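Local coordinates for foldase protein PrsA (Bacillus subtilis, PDB 4WO7), which helps secreted proteins fold outside the cell after their translocation across the membrane and has peptidyl-prolyl cis-trans isomerase activity, at the interface of chains A and B. Numbering follows the deposited sequence. Chains: chain A/B, Foldase protein PrsA.

Contact 1: the interface of chains A and B. Residues chain A 9-11, 21, 24; chain B 25, 29, 250-251, 254.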
# COMPACT_ATOMS: atom_id res chain seq x y z
N GLU A 9 1.41 24.11 24.77
CA GLU A 9 0.79 24.76 23.62
C GLU A 9 -0.37 23.92 23.10
O GLU A 9 -0.21 22.73 22.79
CB GLU A 9 1.83 24.99 22.52
CG GLU A 9 1.31 25.64 21.25
CD GLU A 9 2.29 25.49 20.10
OE1 GLU A 9 1.84 25.45 18.94
OE2 GLU A 9 3.51 25.44 20.36
N VAL A 10 -1.54 24.54 23.01
CA VAL A 10 -2.74 23.84 22.55
C VAL A 10 -2.74 23.77 21.03
O VAL A 10 -2.80 24.80 20.35
CB VAL A 10 -4.02 24.52 23.05
CG1 VAL A 10 -5.27 23.89 22.43
CG2 VAL A 10 -4.10 24.44 24.57
N ILE A 11 -2.70 22.55 20.51
CA ILE A 11 -2.74 22.33 19.07
C ILE A 11 -4.17 22.42 18.57
O ILE A 11 -4.45 23.07 17.57
CB ILE A 11 -2.19 20.94 18.70
CG1 ILE A 11 -0.74 20.77 19.18
CG2 ILE A 11 -2.34 20.68 17.20
CD1 ILE A 11 0.23 21.71 18.52
N LYS A 21 0.72 20.19 22.37
CA LYS A 21 1.92 19.95 21.56
C LYS A 21 2.66 18.71 22.04
O LYS A 21 3.12 17.90 21.23
CB LYS A 21 2.84 21.18 21.62
CG LYS A 21 4.20 21.02 20.93
CD LYS A 21 4.82 22.38 20.60
CE LYS A 21 6.33 22.29 20.42
NZ LYS A 21 6.93 23.53 19.86
N LEU A 24 0.95 15.57 20.93
CA LEU A 24 1.18 15.40 19.51
C LEU A 24 2.59 14.86 19.27
O LEU A 24 2.78 13.89 18.54
CB LEU A 24 0.99 16.73 18.77
CG LEU A 24 1.03 16.68 17.24
CD1 LEU A 24 -0.16 15.89 16.71
CD2 LEU A 24 1.06 18.08 16.63
N TYR B 25 10.20 17.43 15.84
CA TYR B 25 8.79 17.77 16.00
C TYR B 25 8.25 18.40 14.73
O TYR B 25 7.17 18.05 14.26
CB TYR B 25 8.60 18.73 17.17
CG TYR B 25 7.20 19.28 17.23
CD1 TYR B 25 6.13 18.51 17.66
CD2 TYR B 25 6.94 20.59 16.84
CE1 TYR B 25 4.84 19.03 17.70
CE2 TYR B 25 5.67 21.11 16.87
CZ TYR B 25 4.62 20.33 17.31
OH TYR B 25 3.35 20.86 17.35
N LYS B 29 5.52 16.74 11.95
CA LYS B 29 4.25 17.46 11.84
C LYS B 29 3.83 17.58 10.38
O LYS B 29 2.64 17.53 10.07
CB LYS B 29 4.36 18.85 12.50
CG LYS B 29 3.01 19.52 12.79
CD LYS B 29 3.13 20.62 13.85
CE LYS B 29 3.00 22.03 13.29
NZ LYS B 29 4.14 22.45 12.42
N LYS B 250 -6.04 25.17 16.45
CA LYS B 250 -5.39 26.45 16.69
C LYS B 250 -4.02 26.54 16.02
O LYS B 250 -3.44 27.63 15.92
CB LYS B 250 -5.28 26.66 18.21
CG LYS B 250 -6.62 27.02 18.89
CD LYS B 250 -6.83 28.54 18.94
CE LYS B 250 -8.19 28.95 19.52
NZ LYS B 250 -8.58 28.29 20.81
N ASP B 251 -3.50 25.41 15.55
CA ASP B 251 -2.20 25.36 14.87
C ASP B 251 -2.30 25.73 13.39
O ASP B 251 -3.10 25.17 12.64
CB ASP B 251 -1.56 23.98 15.00
CG ASP B 251 -0.11 23.97 14.54
OD1 ASP B 251 0.13 23.83 13.32
OD2 ASP B 251 0.78 24.10 15.40
N LEU B 254 -1.77 23.05 10.53
CA LEU B 254 -2.75 21.96 10.58
C LEU B 254 -4.20 22.44 10.54
O LEU B 254 -5.11 21.67 10.83
CB LEU B 254 -2.53 21.13 11.84
CG LEU B 254 -1.19 20.42 11.98
CD1 LEU B 254 -0.97 20.03 13.43
CD2 LEU B 254 -1.15 19.19 11.08
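The N-terminal segment 9-11 and the start of helix 21-49 of chain A meet helix 21-49 and the C-terminal segment 250-254 of chain B. This is part of the two-fold dimer interface of PrsA, a foldase with a parvulin-type (PpiC) isomerase domain; helix 21-49 of one copy faces its own counterpart here. B:Tyr25 is the main side chain. With CG turned away from its backbone N (chi1 171°), it reaches toward chain A, and the extended chain of A:Lys21 runs over one face of the ring: CG of A:Lys21 lies 3.7 Å from CZ of B:Tyr25, and CE of the lysine sits above the plane, displaced toward the rim. The phenol oxygen enters an apolar corner, where OH of B:Tyr25 is 3.4 Å from CD1 of A:Ile11 and 3.7 Å from CD2 of A:Leu24. A:Ile11 also works through its backbone: its carbonyl O accepts a hydrogen bond from the amide N of B:Lys250 (2.9 Å) and a weak one from the amide of B:Asp251. The other branch of A:Ile11, CG2, lies 4.0 Å from CB of B:Asp251 and 4.1 Å from CD1 of B:Leu254. At the border, the carboxylates of A:Glu9 and B:Asp251 are almost parallel, OE1 of the former 3.9 Å from OD2 of the latter. A salt bridge from A:Lys21 NZ to A:Glu9 OE2 within chain A, long at 3.9 Å, may ease repulsion between the two acids.

Contact 2: the interface of chains A and B. Residues chain A 44-45, 48; chain B 14-16.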
# COMPACT_ATOMS: atom_id res chain seq x y z
N LYS A 44 21.26 15.08 6.17
CA LYS A 44 22.38 15.84 6.73
C LYS A 44 23.71 15.25 6.31
O LYS A 44 24.60 15.96 5.84
CB LYS A 44 22.33 15.87 8.25
CG LYS A 44 21.48 16.96 8.84
CD LYS A 44 21.78 17.07 10.33
CE LYS A 44 21.09 18.27 10.93
NZ LYS A 44 19.62 18.12 10.90
N VAL A 45 23.85 13.95 6.50
CA VAL A 45 25.10 13.27 6.21
C VAL A 45 25.38 13.36 4.72
O VAL A 45 26.48 13.73 4.32
CB VAL A 45 25.09 11.81 6.71
CG1 VAL A 45 26.24 11.00 6.13
CG2 VAL A 45 25.12 11.79 8.23
N LYS A 48 26.40 16.77 3.19
CA LYS A 48 27.78 17.13 3.49
C LYS A 48 28.76 16.38 2.58
O LYS A 48 29.81 16.91 2.23
CB LYS A 48 28.08 16.88 4.97
CG LYS A 48 29.46 17.31 5.39
CD LYS A 48 29.60 17.21 6.89
CE LYS A 48 30.94 17.75 7.35
NZ LYS A 48 31.03 17.76 8.83
N THR B 14 25.50 13.85 15.13
CA THR B 14 26.11 13.45 13.85
C THR B 14 27.34 14.30 13.59
O THR B 14 27.46 15.40 14.13
CB THR B 14 25.16 13.62 12.64
OG1 THR B 14 23.86 13.12 12.96
CG2 THR B 14 25.71 12.92 11.37
N ASP B 15 28.25 13.78 12.79
CA ASP B 15 29.44 14.54 12.40
C ASP B 15 29.03 15.74 11.54
O ASP B 15 29.76 16.73 11.45
CB ASP B 15 30.41 13.65 11.60
CG ASP B 15 29.73 12.96 10.43
OD1 ASP B 15 29.23 11.83 10.61
OD2 ASP B 15 29.70 13.54 9.33
N ALA B 16 27.85 15.65 10.92
CA ALA B 16 27.30 16.74 10.12
C ALA B 16 26.30 17.63 10.87
O ALA B 16 25.60 18.43 10.25
CB ALA B 16 26.62 16.16 8.87
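The ammonium NZ of A:Lys48 points at the backbone carbonyl O of B:Asp15, 3.1 Å away, in a hydrogen bond that is weak. It links, loosely, the C-terminal end of helix 21-49 of chain A to loop residues 14-16 of chain B, part of the turn between strands 12-13 and 19-20 in the dimer of this foldase. A:Lys48 gets there as a fully extended chain, CG opposite the backbone N (chi1 -176°) and every later torsion near 180°. On the way its CD rests on the methyl CB of B:Ala16, 3.7 Å off, so the aliphatic stem packs against the loop while the charge continues past it. The carboxylate of B:Asp15 is near as well, its OD2 4.4 Å from NZ of A:Lys48, too far for contact but close enough that opposite charges would probably attract. Cutting the lysine back to an alanine would probably leave the carbonyl of B:Asp15 without this donor, its carboxylate without the nearby positive charge, and the methyl of B:Ala16 bare on one side. That methyl is also set against the helix backbone, with CB of B:Ala16 3.6 Å from the carbonyl O of A:Lys44. The stem of A:Lys44 passes the same residue, CD being 4.1 Å from O of B:Ala16. Across the loop, B:Thr14 turns its methyl toward A:Val45: its CG2 lies 3.4 Å from CG2 of A:Val45, the two side chains crossing at about a right angle.

Contact 3: the interface of chains A and B. Residues chain A 37, 40-41, 44; chain B 11-12, 14, 19.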
# COMPACT_ATOMS: atom_id res chain seq x y z
N LEU A 37 13.39 10.55 11.68
CA LEU A 37 14.76 10.65 12.17
C LEU A 37 15.73 10.12 11.12
O LEU A 37 16.83 10.64 10.95
CB LEU A 37 14.95 9.88 13.48
CG LEU A 37 16.39 9.90 14.02
CD1 LEU A 37 16.87 11.32 14.29
CD2 LEU A 37 16.52 9.06 15.28
N LEU A 40 16.03 12.75 8.27
CA LEU A 40 16.76 13.92 8.76
C LEU A 40 18.26 13.70 8.82
O LEU A 40 19.06 14.52 8.39
CB LEU A 40 16.26 14.31 10.15
CG LEU A 40 14.86 14.92 10.25
CD1 LEU A 40 14.44 15.04 11.71
CD2 LEU A 40 14.83 16.28 9.57
N VAL A 41 18.63 12.55 9.37
CA VAL A 41 20.02 12.18 9.53
C VAL A 41 20.67 11.91 8.17
O VAL A 41 21.79 12.37 7.91
CB VAL A 41 20.13 10.97 10.47
CG1 VAL A 41 21.50 10.33 10.41
CG2 VAL A 41 19.79 11.39 11.89
N LYS A 44 21.26 15.08 6.17
CA LYS A 44 22.38 15.84 6.73
C LYS A 44 23.71 15.25 6.31
O LYS A 44 24.60 15.96 5.84
CB LYS A 44 22.33 15.87 8.25
CG LYS A 44 21.48 16.96 8.84
CD LYS A 44 21.78 17.07 10.33
CE LYS A 44 21.09 18.27 10.93
NZ LYS A 44 19.62 18.12 10.90
N ILE B 11 18.34 14.93 19.86
CA ILE B 11 17.83 13.58 19.63
C ILE B 11 18.93 12.67 19.11
O ILE B 11 19.09 11.54 19.57
CB ILE B 11 16.66 13.57 18.62
CG1 ILE B 11 15.49 14.40 19.15
CG2 ILE B 11 16.23 12.13 18.28
CD1 ILE B 11 14.89 13.85 20.43
N ALA B 12 19.68 13.18 18.14
CA ALA B 12 20.75 12.42 17.49
C ALA B 12 21.95 13.31 17.23
O ALA B 12 21.81 14.46 16.81
CB ALA B 12 20.25 11.80 16.18
N THR B 14 25.50 13.85 15.13
CA THR B 14 26.11 13.45 13.85
C THR B 14 27.34 14.30 13.59
O THR B 14 27.46 15.40 14.13
CB THR B 14 25.16 13.62 12.64
OG1 THR B 14 23.86 13.12 12.96
CG2 THR B 14 25.71 12.92 11.37
N VAL B 19 20.47 16.50 15.38
CA VAL B 19 19.02 16.62 15.18
C VAL B 19 18.39 16.95 16.52
O VAL B 19 18.54 16.21 17.49
CB VAL B 19 18.38 15.33 14.61
CG1 VAL B 19 16.84 15.44 14.59
CG2 VAL B 19 18.92 15.02 13.23
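B:Val19, on strand 19-20 of chain B, sets its forked side chain against helix 21-49 of chain A in this part of the dimer interface of PrsA, a foldase with a parvulin-type isomerase domain. From CB, which carries the fork, the two methyls part company over the helix. CG1, opposite the backbone N (chi1 173°), goes to the leucines: it lies 3.8 Å from CD1 of A:Leu40 and 4.1 Å from CD1 of A:Leu37. CG2 turns the other way along the helix, meeting CG2 of A:Val41 at 4.0 Å and the CB of A:Leu40 at 4.1 Å, and it also comes 3.9 Å from NZ of A:Lys44. B:Val19 thus straddles A:Leu40, with one methyl at the tip of that side chain and the other at its base. Its side chain stands at about a right angle to those of both A:Leu40 and A:Val41. The lysine chain is bent only at its last torsion (chi4 67°), and the ammonium ends beside a methyl of B:Val19. The same CD1 of A:Leu37 that meets B:Val19 also lies 3.9 Å from the methyl CB of B:Ala12 on strand 12-13 and 4.1 Å from CG2 of B:Ile11, just before that strand. B:Thr14 lies at the margin, where its hydroxyl OG1 is 4.5 Å from CG1 of A:Val41.

Contacts 2 and 3 are neighbours, their C-alpha centres about 8 Å apart, and share A:Lys44 and B:Thr14; the C-alpha centre of contact 1 lies about 28 Å from that of contact 2 and about 22 Å from that of contact 3. Helix 21-49 of chain A runs through all three, from its start in contact 1 to its far end in contact 2. Both N-terminal segments take part: A:Ile11 in contact 1, B:Ile11 in contact 3. Since each contact has a two-fold twin, the N-terminal segment of each copy packs on the long helix of the other and, in contact 1, also meets its C-terminal segment.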